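Local coordinates for apicoplast TIC22, putative (Plasmodium falciparum 3D7, PDB 4E6Z), which acts as an essential chaperone required for protein import into the apicoplast, the non-photosynthetic plastid of the malaria parasite, at residues L104-E110 with S263-K269; Y196-L200 with K233-K237; L141-F145 with N163-L168; Q174-A178 with L190-F195. Residue numbers count along the deposited sequence, not the author numbering.

Contact 1: L104-E110 with S263-K269; sequences LCPYDAE and SVKYLDK
A capped helix start meets the C-terminal helix 261-272. Cys105, extended (phi/psi -115/124), is the N-cap of helix 106-119: its t rotamer brings SG to Tyr107 N (3.6 Å, a weak capping bond). Pro106, lacking an amide hydrogen, suits the first helical turn. The short axes of 106-110 and 263-269 come within 11.1 Å at 56°; the closest CA pair is Cys105-Ser263, 6.1 Å. Tyr266 (chi1 t, chi2 -89°) spans the gap. Pro106 CB lies over its face, 3.5 Å from the ring centroid, a CH-pi contact; Phe80 of strand 78-83 also meets this ring. Tyr107 (chi1 m) offers its face to the edge of Tyr266 in a T-shaped pair, centroids 5.6 Å apart, planes at 83°. Beyond, Lys269, all-trans, reaches Glu110 (chi1 m, chi2 t). At the other end, a water donates to Leu104 O (2.6 Å) and accepts from Ser263 OG (3.1 Å). Glu110 OE2 collects two donors: Tyr266 OH at 2.6 Å and Lys269 NZ, a salt bridge, at 3.0 Å.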
# COMPACT_ATOMS: atom_id res chain seq x y z
N LEU A 104 -4.11 1.57 -0.37
CA LEU A 104 -2.69 1.83 -0.57
C LEU A 104 -2.49 2.80 -1.73
O LEU A 104 -1.45 3.46 -1.83
CB LEU A 104 -1.93 0.52 -0.81
CG LEU A 104 -1.57 -0.24 0.46
CD1 LEU A 104 -1.34 -1.72 0.20
CD2 LEU A 104 -0.34 0.39 1.13
N CYS A 105 -3.49 2.89 -2.60
CA CYS A 105 -3.46 3.81 -3.74
C CYS A 105 -4.54 4.87 -3.60
O CYS A 105 -5.72 4.53 -3.47
CB CYS A 105 -3.62 3.06 -5.06
SG CYS A 105 -3.74 4.11 -6.53
N PRO A 106 -4.14 6.15 -3.62
CA PRO A 106 -5.06 7.27 -3.35
C PRO A 106 -6.14 7.39 -4.42
O PRO A 106 -7.21 7.92 -4.16
CB PRO A 106 -4.13 8.49 -3.41
CG PRO A 106 -3.00 8.05 -4.30
CD PRO A 106 -2.79 6.61 -3.97
N TYR A 107 -5.86 6.89 -5.62
CA TYR A 107 -6.82 6.99 -6.71
C TYR A 107 -7.91 5.93 -6.58
O TYR A 107 -9.02 6.13 -7.07
CB TYR A 107 -6.11 6.92 -8.07
CG TYR A 107 -5.05 7.98 -8.22
CD1 TYR A 107 -5.39 9.33 -8.34
CD2 TYR A 107 -3.70 7.66 -8.22
CE1 TYR A 107 -4.42 10.31 -8.47
CE2 TYR A 107 -2.72 8.63 -8.35
CZ TYR A 107 -3.09 9.95 -8.47
OH TYR A 107 -2.12 10.92 -8.60
N ASP A 108 -7.60 4.83 -5.92
CA ASP A 108 -8.63 3.85 -5.57
C ASP A 108 -9.58 4.47 -4.54
O ASP A 108 -10.78 4.26 -4.60
CB ASP A 108 -8.00 2.58 -4.99
CG ASP A 108 -7.23 1.77 -6.04
OD1 ASP A 108 -7.21 2.14 -7.23
OD2 ASP A 108 -6.63 0.74 -5.65
N ALA A 109 -9.03 5.23 -3.60
CA ALA A 109 -9.83 5.92 -2.60
C ALA A 109 -10.70 7.00 -3.24
O ALA A 109 -11.89 7.11 -2.93
CB ALA A 109 -8.95 6.54 -1.52
N GLU A 110 -10.11 7.79 -4.12
CA GLU A 110 -10.84 8.79 -4.88
C GLU A 110 -12.01 8.15 -5.63
O GLU A 110 -13.08 8.74 -5.73
CB GLU A 110 -9.93 9.50 -5.88
CG GLU A 110 -9.16 10.68 -5.32
CD GLU A 110 -8.55 11.54 -6.41
OE1 GLU A 110 -8.70 11.18 -7.60
OE2 GLU A 110 -7.94 12.58 -6.09
N SER A 263 1.63 7.75 -4.64
CA SER A 263 1.04 7.86 -3.31
C SER A 263 1.72 8.98 -2.52
O SER A 263 1.05 9.79 -1.87
CB SER A 263 1.17 6.55 -2.54
OG SER A 263 0.42 5.52 -3.17
N VAL A 264 3.04 9.02 -2.58
CA VAL A 264 3.80 10.03 -1.84
C VAL A 264 3.56 11.42 -2.41
O VAL A 264 3.31 12.37 -1.67
CB VAL A 264 5.32 9.72 -1.85
CG1 VAL A 264 6.09 10.85 -1.18
CG2 VAL A 264 5.59 8.40 -1.16
N LYS A 265 3.62 11.53 -3.73
CA LYS A 265 3.37 12.78 -4.42
C LYS A 265 1.97 13.31 -4.10
O LYS A 265 1.74 14.52 -4.06
CB LYS A 265 3.51 12.56 -5.93
CG LYS A 265 4.16 13.69 -6.70
CD LYS A 265 4.86 13.15 -7.93
CE LYS A 265 3.98 12.14 -8.66
NZ LYS A 265 4.72 11.40 -9.72
N TYR A 266 1.04 12.39 -3.86
CA TYR A 266 -0.36 12.73 -3.59
C TYR A 266 -0.53 13.43 -2.25
O TYR A 266 -1.49 14.17 -2.04
CB TYR A 266 -1.23 11.47 -3.63
CG TYR A 266 -2.71 11.75 -3.66
CD1 TYR A 266 -3.44 11.87 -2.48
CD2 TYR A 266 -3.39 11.89 -4.86
CE1 TYR A 266 -4.79 12.12 -2.50
CE2 TYR A 266 -4.74 12.15 -4.89
CZ TYR A 266 -5.44 12.26 -3.71
OH TYR A 266 -6.79 12.52 -3.73
N LEU A 267 0.41 13.20 -1.33
CA LEU A 267 0.37 13.84 -0.02
C LEU A 267 0.51 15.35 -0.15
O LEU A 267 0.01 16.10 0.69
CB LEU A 267 1.47 13.29 0.88
CG LEU A 267 1.43 11.79 1.18
CD1 LEU A 267 2.60 11.39 2.08
CD2 LEU A 267 0.11 11.41 1.81
N ASP A 268 1.19 15.80 -1.19
CA ASP A 268 1.34 17.22 -1.45
C ASP A 268 -0.02 17.85 -1.76
O ASP A 268 -0.30 18.97 -1.33
CB ASP A 268 2.30 17.48 -2.61
CG ASP A 268 3.73 17.12 -2.28
OD1 ASP A 268 4.03 16.88 -1.09
OD2 ASP A 268 4.57 17.07 -3.21
N LYS A 269 -0.86 17.12 -2.49
CA LYS A 269 -2.18 17.63 -2.87
C LYS A 269 -3.10 17.82 -1.67
O LYS A 269 -3.79 18.84 -1.56
CB LYS A 269 -2.85 16.69 -3.88
CG LYS A 269 -4.31 17.03 -4.14
CD LYS A 269 -4.96 16.06 -5.12
CE LYS A 269 -6.44 16.38 -5.30
NZ LYS A 269 -7.09 15.48 -6.29
O HOH W 1 0.79 4.00 -0.55

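Contact 2: Y196-L200 with K233-K237; sequences YAENL and KVDYK
Strand 193-203 is interrupted here by a type I beta turn, Ala197 to Leu200, lying against the irregular segment 233-237 that leads into the antiparallel edge strand 238-242. Nearest CA pairs are Ala197-Tyr236 (5.4 Å) and Glu198-Lys237 (5.5 Å). Tyr196, extended, still belongs to the sheet, its backbone bonded to Lys239. Ala197 (phi/psi -117/142) puts its methyl toward the partner, CB 3.9 Å from Tyr236 CD1; the small methyl leaves room for that ring. Its CA also makes a CA-H...O contact with Lys237 O, 3.6 Å. Glu198 (-52/-53) is the second residue of the turn: its N donates to Lys237 O (3.3 Å), continuing the antiparallel pairing by one bond, and its CG packs 3.3 Å from Lys237 CB, while the carboxylate pairs with Lys239 in a salt bridge. Asn199 (-105/28), chi1 m, sends ND2 to Asp235 O at 2.7 Å; its short amide suits a turn corner where a backbone acceptor faces it. Leu200 closes the turn through a weak bond from its N to Ala197 O (3.5 Å) and rests CB 4.0 Å from Tyr236 CE1. Tyr236 (chi1 m, chi2 -82°) also packs on Ile223 of helix 216-227. Because both hydrogen bonds across the contact end on main-chain carbonyls, the polar recognition of 233-237 depends on its backbone course, with the Tyr236 ring supplying the apolar part.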
# COMPACT_ATOMS: atom_id res chain seq x y z
N TYR A 196 10.07 -6.81 -6.75
CA TYR A 196 11.51 -6.64 -6.64
C TYR A 196 12.26 -7.32 -7.78
O TYR A 196 11.72 -8.17 -8.47
CB TYR A 196 12.02 -7.14 -5.28
CG TYR A 196 12.23 -8.64 -5.20
CD1 TYR A 196 13.50 -9.19 -5.33
CD2 TYR A 196 11.17 -9.50 -4.99
CE1 TYR A 196 13.70 -10.55 -5.26
CE2 TYR A 196 11.36 -10.87 -4.92
CZ TYR A 196 12.63 -11.39 -5.06
OH TYR A 196 12.82 -12.75 -4.98
N ALA A 197 13.52 -6.92 -7.97
CA ALA A 197 14.36 -7.48 -9.02
C ALA A 197 15.57 -8.20 -8.41
O ALA A 197 16.15 -7.75 -7.42
CB ALA A 197 14.82 -6.39 -9.98
N GLU A 198 15.94 -9.32 -9.03
CA GLU A 198 17.01 -10.19 -8.54
C GLU A 198 18.33 -9.48 -8.25
O GLU A 198 18.89 -9.61 -7.17
CB GLU A 198 17.26 -11.31 -9.55
CG GLU A 198 16.07 -12.23 -9.76
CD GLU A 198 15.92 -13.26 -8.66
OE1 GLU A 198 15.82 -12.86 -7.48
OE2 GLU A 198 15.91 -14.47 -8.97
N ASN A 199 18.82 -8.74 -9.24
CA ASN A 199 20.17 -8.18 -9.15
C ASN A 199 20.20 -6.69 -8.85
O ASN A 199 21.14 -5.99 -9.22
CB ASN A 199 20.93 -8.48 -10.44
CG ASN A 199 21.11 -9.97 -10.69
OD1 ASN A 199 21.84 -10.65 -9.96
ND2 ASN A 199 20.43 -10.49 -11.71
N LEU A 200 19.16 -6.21 -8.17
CA LEU A 200 19.01 -4.79 -7.88
C LEU A 200 19.16 -4.51 -6.38
O LEU A 200 18.55 -5.19 -5.55
CB LEU A 200 17.65 -4.29 -8.37
CG LEU A 200 17.40 -2.79 -8.22
CD1 LEU A 200 18.39 -2.00 -9.06
CD2 LEU A 200 15.97 -2.44 -8.60
N LYS A 233 25.96 -6.94 -19.11
CA LYS A 233 24.57 -7.21 -19.40
C LYS A 233 24.01 -8.09 -18.29
O LYS A 233 24.47 -9.21 -18.08
CB LYS A 233 24.42 -7.90 -20.76
CG LYS A 233 23.00 -7.97 -21.30
CD LYS A 233 22.18 -9.04 -20.59
CE LYS A 233 20.74 -9.04 -21.06
NZ LYS A 233 19.92 -10.04 -20.32
N VAL A 234 23.01 -7.58 -17.58
CA VAL A 234 22.45 -8.28 -16.43
C VAL A 234 20.95 -8.52 -16.60
O VAL A 234 20.22 -7.67 -17.10
CB VAL A 234 22.68 -7.48 -15.13
CG1 VAL A 234 22.11 -8.22 -13.94
CG2 VAL A 234 24.16 -7.21 -14.94
N ASP A 235 20.50 -9.70 -16.17
CA ASP A 235 19.07 -10.01 -16.17
C ASP A 235 18.42 -9.55 -14.87
O ASP A 235 18.92 -9.83 -13.79
CB ASP A 235 18.84 -11.50 -16.36
CG ASP A 235 17.37 -11.88 -16.26
OD1 ASP A 235 16.51 -11.07 -16.67
OD2 ASP A 235 17.07 -12.99 -15.76
N TYR A 236 17.31 -8.84 -15.00
CA TYR A 236 16.55 -8.43 -13.82
C TYR A 236 15.22 -9.16 -13.75
O TYR A 236 14.17 -8.62 -14.12
CB TYR A 236 16.34 -6.92 -13.81
CG TYR A 236 17.61 -6.17 -13.48
CD1 TYR A 236 18.02 -6.01 -12.17
CD2 TYR A 236 18.41 -5.65 -14.49
CE1 TYR A 236 19.19 -5.34 -11.86
CE2 TYR A 236 19.58 -4.98 -14.19
CZ TYR A 236 19.96 -4.83 -12.88
OH TYR A 236 21.12 -4.16 -12.57
N LYS A 237 15.28 -10.40 -13.29
CA LYS A 237 14.09 -11.21 -13.09
C LYS A 237 13.17 -10.52 -12.08
O LYS A 237 13.50 -10.40 -10.90
CB LYS A 237 14.49 -12.60 -12.59
CG LYS A 237 13.82 -13.75 -13.33
CD LYS A 237 12.49 -14.12 -12.70
CE LYS A 237 11.91 -15.36 -13.37
NZ LYS A 237 10.67 -15.83 -12.70

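Contact 3: L141-F145 with N163-L168; sequences LMKEF and NIYWKL
Three residues carry this helix-on-sheet packing: Trp166, Phe145 and the selenomethionine Met142. Helix 135-150 packs on edge strand 164-169 of a three-stranded mixed sheet; the short axes of 141-145 and 164-168 approach to 7.9 Å and run roughly antiparallel (signed crossing angle -143°), with Met142 CA 5.8 Å from Trp166 CA. Trp166 (chi1 m, chi2 94°) turns one face to Leu141: Leu141 CB is 3.9 Å from Trp166 CD1, and Leu141 CD1 stands 4.0 Å from the centroid of the six-membered ring of Trp166, a CH-pi contact; a broad flat indole suits a leucine laid on it. Met142 (m, t, p), flexible enough to follow the strand, brings CG to 3.9 Å from Trp166 O and SE to 4.3 Å from Leu168 CB. Phe145 (chi1 t) sets CD1 3.1 Å from Ile164 O and takes the edge of Tyr165 on its face: T-shaped, centroids 5.6 Å apart, planes at 64°. Aromatic and aliphatic surfaces thus do the joining, so shape fit and apolar burial, without hydrogen bonding between the segments, hold helix to strand.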
# COMPACT_ATOMS: atom_id res chain seq x y z
N LEU A 141 -3.74 -1.01 13.47
CA LEU A 141 -5.19 -1.17 13.44
C LEU A 141 -5.60 -2.62 13.20
O LEU A 141 -6.35 -3.20 13.98
CB LEU A 141 -5.81 -0.26 12.38
CG LEU A 141 -5.83 1.24 12.71
CD1 LEU A 141 -6.38 2.05 11.55
CD2 LEU A 141 -6.63 1.50 13.99
N MSE A 142 -5.10 -3.20 12.11
CA MSE A 142 -5.42 -4.58 11.76
C MSE A 142 -5.03 -5.53 12.89
O MSE A 142 -5.71 -6.53 13.14
CB MSE A 142 -4.70 -4.98 10.48
CG MSE A 142 -4.94 -4.04 9.32
SE MSE A 142 -3.59 -4.21 7.94
CE MSE A 142 -3.95 -6.04 7.37
N LYS A 143 -3.93 -5.22 13.56
CA LYS A 143 -3.41 -6.05 14.65
C LYS A 143 -4.23 -5.88 15.92
O LYS A 143 -4.65 -6.86 16.53
CB LYS A 143 -1.95 -5.68 14.93
CG LYS A 143 -1.32 -6.45 16.07
CD LYS A 143 -0.04 -5.78 16.54
CE LYS A 143 0.90 -5.52 15.37
NZ LYS A 143 2.10 -4.74 15.78
N GLU A 144 -4.45 -4.63 16.31
CA GLU A 144 -5.26 -4.31 17.48
C GLU A 144 -6.66 -4.91 17.38
O GLU A 144 -7.34 -5.11 18.40
CB GLU A 144 -5.34 -2.79 17.66
CG GLU A 144 -6.64 -2.29 18.25
CD GLU A 144 -7.16 -1.07 17.52
OE1 GLU A 144 -7.86 -1.25 16.50
OE2 GLU A 144 -6.88 0.06 17.96
N PHE A 145 -7.09 -5.21 16.16
CA PHE A 145 -8.41 -5.80 15.93
C PHE A 145 -8.48 -7.24 16.43
O PHE A 145 -9.43 -7.62 17.11
CB PHE A 145 -8.77 -5.74 14.44
CG PHE A 145 -9.98 -6.54 14.08
CD1 PHE A 145 -11.26 -6.06 14.35
CD2 PHE A 145 -9.85 -7.78 13.47
CE1 PHE A 145 -12.37 -6.80 14.01
CE2 PHE A 145 -10.97 -8.53 13.14
CZ PHE A 145 -12.23 -8.04 13.41
N ASN A 163 -16.75 -4.41 17.01
CA ASN A 163 -15.44 -3.93 16.58
C ASN A 163 -15.33 -3.73 15.08
O ASN A 163 -15.92 -4.48 14.30
CB ASN A 163 -14.33 -4.87 17.07
CG ASN A 163 -13.96 -4.63 18.52
OD1 ASN A 163 -14.21 -3.56 19.07
ND2 ASN A 163 -13.35 -5.63 19.15
N ILE A 164 -14.58 -2.72 14.68
CA ILE A 164 -14.41 -2.38 13.27
C ILE A 164 -13.34 -3.23 12.61
O ILE A 164 -12.22 -3.34 13.11
CB ILE A 164 -14.05 -0.90 13.09
CG1 ILE A 164 -15.18 -0.00 13.60
CG2 ILE A 164 -13.74 -0.60 11.63
CD1 ILE A 164 -14.87 1.48 13.51
N TYR A 165 -13.69 -3.83 11.48
CA TYR A 165 -12.72 -4.56 10.67
C TYR A 165 -12.06 -3.62 9.65
O TYR A 165 -12.70 -3.19 8.69
CB TYR A 165 -13.37 -5.75 9.97
CG TYR A 165 -12.44 -6.48 9.02
CD1 TYR A 165 -11.33 -7.17 9.50
CD2 TYR A 165 -12.67 -6.49 7.65
CE1 TYR A 165 -10.48 -7.84 8.65
CE2 TYR A 165 -11.82 -7.15 6.79
CZ TYR A 165 -10.72 -7.83 7.29
OH TYR A 165 -9.87 -8.49 6.43
N TRP A 166 -10.79 -3.31 9.89
CA TRP A 166 -10.04 -2.44 9.00
C TRP A 166 -9.48 -3.22 7.81
O TRP A 166 -8.56 -4.02 7.97
CB TRP A 166 -8.91 -1.75 9.77
CG TRP A 166 -9.41 -0.92 10.90
CD1 TRP A 166 -9.55 -1.31 12.21
CD2 TRP A 166 -9.86 0.44 10.84
NE1 TRP A 166 -10.05 -0.27 12.96
CE2 TRP A 166 -10.25 0.82 12.14
CE3 TRP A 166 -9.97 1.37 9.80
CZ2 TRP A 166 -10.73 2.09 12.43
CZ3 TRP A 166 -10.45 2.63 10.09
CH2 TRP A 166 -10.83 2.98 11.40
N LYS A 167 -10.06 -3.00 6.64
CA LYS A 167 -9.70 -3.75 5.44
C LYS A 167 -8.72 -2.98 4.55
O LYS A 167 -9.04 -1.91 4.05
CB LYS A 167 -10.96 -4.11 4.65
CG LYS A 167 -10.70 -4.83 3.34
CD LYS A 167 -12.00 -5.02 2.56
CE LYS A 167 -12.91 -6.03 3.23
NZ LYS A 167 -12.32 -7.40 3.22
N LEU A 168 -7.53 -3.55 4.37
CA LEU A 168 -6.51 -2.93 3.54
C LEU A 168 -6.70 -3.31 2.07
O LEU A 168 -6.83 -4.49 1.75
CB LEU A 168 -5.11 -3.34 4.02
CG LEU A 168 -3.88 -2.73 3.34
CD1 LEU A 168 -3.81 -1.23 3.57
CD2 LEU A 168 -2.62 -3.41 3.84

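Contact 4: Q174-A178 with L190-F195; sequences QLQNA and LMYPVF
A helix, 172-179, packs against the first residues of strand 193-203 and the loop before it. The short axes of 174-178 and 193-195 pass 8.6 Å apart and cross at 66°; Leu175 and Pro193 have the nearest CA atoms, 6.5 Å apart. Aliphatic contacts dominate. Leu175 (chi1 m, chi2 t) sends CD2 to 3.8 Å from Leu190 CG and 3.6 Å from Pro193 CD. Ala178, whose small methyl lets the strand come close, has CB 4.1 Å from Leu190 CD1 and 3.8 Å from both Pro193 CB and Phe195 CZ. Pro193, rigid and extended (phi/psi -63/137), fits the start of the strand while giving the helix a smooth apolar surface. Against the helix backbone, Leu190 (chi1 t, chi2 p) places CD2 3.5 Å from Leu175 O. The aromatic contribution is Phe195 (chi1 m): Ala178 CA meets its ring edge, 3.7 Å from CE1, and Asn177 CB stands 4.1 Å from CZ. Within the two segments, the side-chain hydrogen bond is made on the helix: Asn177 ND2 donates to Gln174 OE1 (3.1 Å), and this oxygen also lies 3.5 Å from Phe195 CE2. Gln174, two-ended, further bonds Glu217 through NE2 and takes Leu216 N at OE1, linking to the start of helix 216-227. Val240 of strand 238-242 touches Ala178 and Phe195, so helix 172-179 covers the sheet beside helix 216-227.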
# COMPACT_ATOMS: atom_id res chain seq x y z
N GLN A 174 -1.77 -2.34 -9.41
CA GLN A 174 -0.62 -3.18 -9.11
C GLN A 174 -1.02 -4.65 -8.94
O GLN A 174 -0.24 -5.55 -9.27
CB GLN A 174 0.12 -2.68 -7.86
CG GLN A 174 0.63 -1.25 -7.97
CD GLN A 174 1.41 -1.00 -9.25
OE1 GLN A 174 2.20 -1.84 -9.69
NE2 GLN A 174 1.20 0.16 -9.85
N LEU A 175 -2.23 -4.89 -8.44
CA LEU A 175 -2.74 -6.26 -8.35
C LEU A 175 -2.84 -6.86 -9.74
O LEU A 175 -2.56 -8.04 -9.94
CB LEU A 175 -4.11 -6.28 -7.67
CG LEU A 175 -4.10 -6.27 -6.14
CD1 LEU A 175 -5.48 -5.86 -5.60
CD2 LEU A 175 -3.69 -7.64 -5.61
N GLN A 176 -3.25 -6.04 -10.70
CA GLN A 176 -3.29 -6.47 -12.08
C GLN A 176 -1.88 -6.72 -12.62
O GLN A 176 -1.61 -7.74 -13.25
CB GLN A 176 -4.00 -5.44 -12.95
CG GLN A 176 -4.20 -5.91 -14.39
CD GLN A 176 -4.87 -7.27 -14.48
OE1 GLN A 176 -6.06 -7.42 -14.15
NE2 GLN A 176 -4.12 -8.27 -14.93
N ASN A 177 -0.98 -5.78 -12.37
CA ASN A 177 0.41 -5.91 -12.80
C ASN A 177 1.06 -7.18 -12.27
O ASN A 177 1.89 -7.80 -12.95
CB ASN A 177 1.23 -4.69 -12.35
CG ASN A 177 0.91 -3.45 -13.17
OD1 ASN A 177 0.38 -3.54 -14.27
ND2 ASN A 177 1.25 -2.28 -12.63
N ALA A 178 0.68 -7.57 -11.06
CA ALA A 178 1.29 -8.71 -10.39
C ALA A 178 0.84 -10.06 -10.95
O ALA A 178 1.58 -11.04 -10.89
CB ALA A 178 1.02 -8.65 -8.89
N LEU A 190 -2.67 -14.42 -4.33
CA LEU A 190 -2.20 -13.05 -4.51
C LEU A 190 -2.92 -12.12 -3.53
O LEU A 190 -4.13 -11.94 -3.61
CB LEU A 190 -2.43 -12.57 -5.95
CG LEU A 190 -2.14 -11.09 -6.19
CD1 LEU A 190 -0.69 -10.76 -5.87
CD2 LEU A 190 -2.49 -10.69 -7.62
N MSE A 191 -2.16 -11.53 -2.62
CA MSE A 191 -2.75 -10.72 -1.55
C MSE A 191 -2.33 -9.26 -1.60
O MSE A 191 -3.06 -8.41 -2.12
CB MSE A 191 -2.41 -11.33 -0.19
CG MSE A 191 -3.36 -12.43 0.26
SE MSE A 191 -5.05 -11.76 0.97
CE MSE A 191 -5.92 -11.21 -0.70
N TYR A 192 -1.16 -8.96 -1.04
CA TYR A 192 -0.66 -7.59 -0.99
C TYR A 192 0.68 -7.51 -1.70
O TYR A 192 1.73 -7.56 -1.07
CB TYR A 192 -0.53 -7.12 0.46
CG TYR A 192 -1.83 -7.17 1.23
CD1 TYR A 192 -2.72 -6.11 1.20
CD2 TYR A 192 -2.17 -8.29 1.98
CE1 TYR A 192 -3.91 -6.15 1.91
CE2 TYR A 192 -3.36 -8.34 2.69
CZ TYR A 192 -4.22 -7.27 2.65
OH TYR A 192 -5.41 -7.31 3.35
N PRO A 193 0.63 -7.38 -3.03
CA PRO A 193 1.81 -7.44 -3.89
C PRO A 193 2.84 -6.33 -3.64
O PRO A 193 2.50 -5.16 -3.45
CB PRO A 193 1.22 -7.31 -5.30
CG PRO A 193 -0.10 -6.64 -5.11
CD PRO A 193 -0.61 -7.17 -3.80
N VAL A 194 4.11 -6.72 -3.63
CA VAL A 194 5.22 -5.80 -3.78
C VAL A 194 6.17 -6.43 -4.78
O VAL A 194 6.24 -7.65 -4.89
CB VAL A 194 5.92 -5.49 -2.44
CG1 VAL A 194 5.08 -4.53 -1.60
CG2 VAL A 194 6.19 -6.77 -1.67
N PHE A 195 6.90 -5.60 -5.52
CA PHE A 195 7.75 -6.08 -6.60
C PHE A 195 9.23 -5.88 -6.29
O PHE A 195 9.62 -4.90 -5.66
CB PHE A 195 7.40 -5.36 -7.91
CG PHE A 195 5.94 -5.43 -8.26
CD1 PHE A 195 5.46 -6.43 -9.10
CD2 PHE A 195 5.05 -4.49 -7.77
CE1 PHE A 195 4.12 -6.50 -9.42
CE2 PHE A 195 3.70 -4.55 -8.10
CZ PHE A 195 3.24 -5.55 -8.93

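Overall arrangement
From the N terminus, contact 1 opens first at 104-110 but closes last, when helix 261-272 returns after 152 intervening residues; the other three all fall within that long loop and follow one another in series. Contact 3 closes first, spanning the unmodelled 152-161, and fixes helix 135-150 to the three-stranded sheet. Its strand runs almost directly into helix 172-179, where contact 4 makes a short closure onto the four-stranded sheet. Contact 2 then closes farther along the same strand 193-203, after helix 216-227. Leu104 on Leu168 joins contacts 1 and 3, and Leu168 on Tyr192 joins 3 and 4, whereas contacts 2 and 3 lie on opposite sides of the chain's centre.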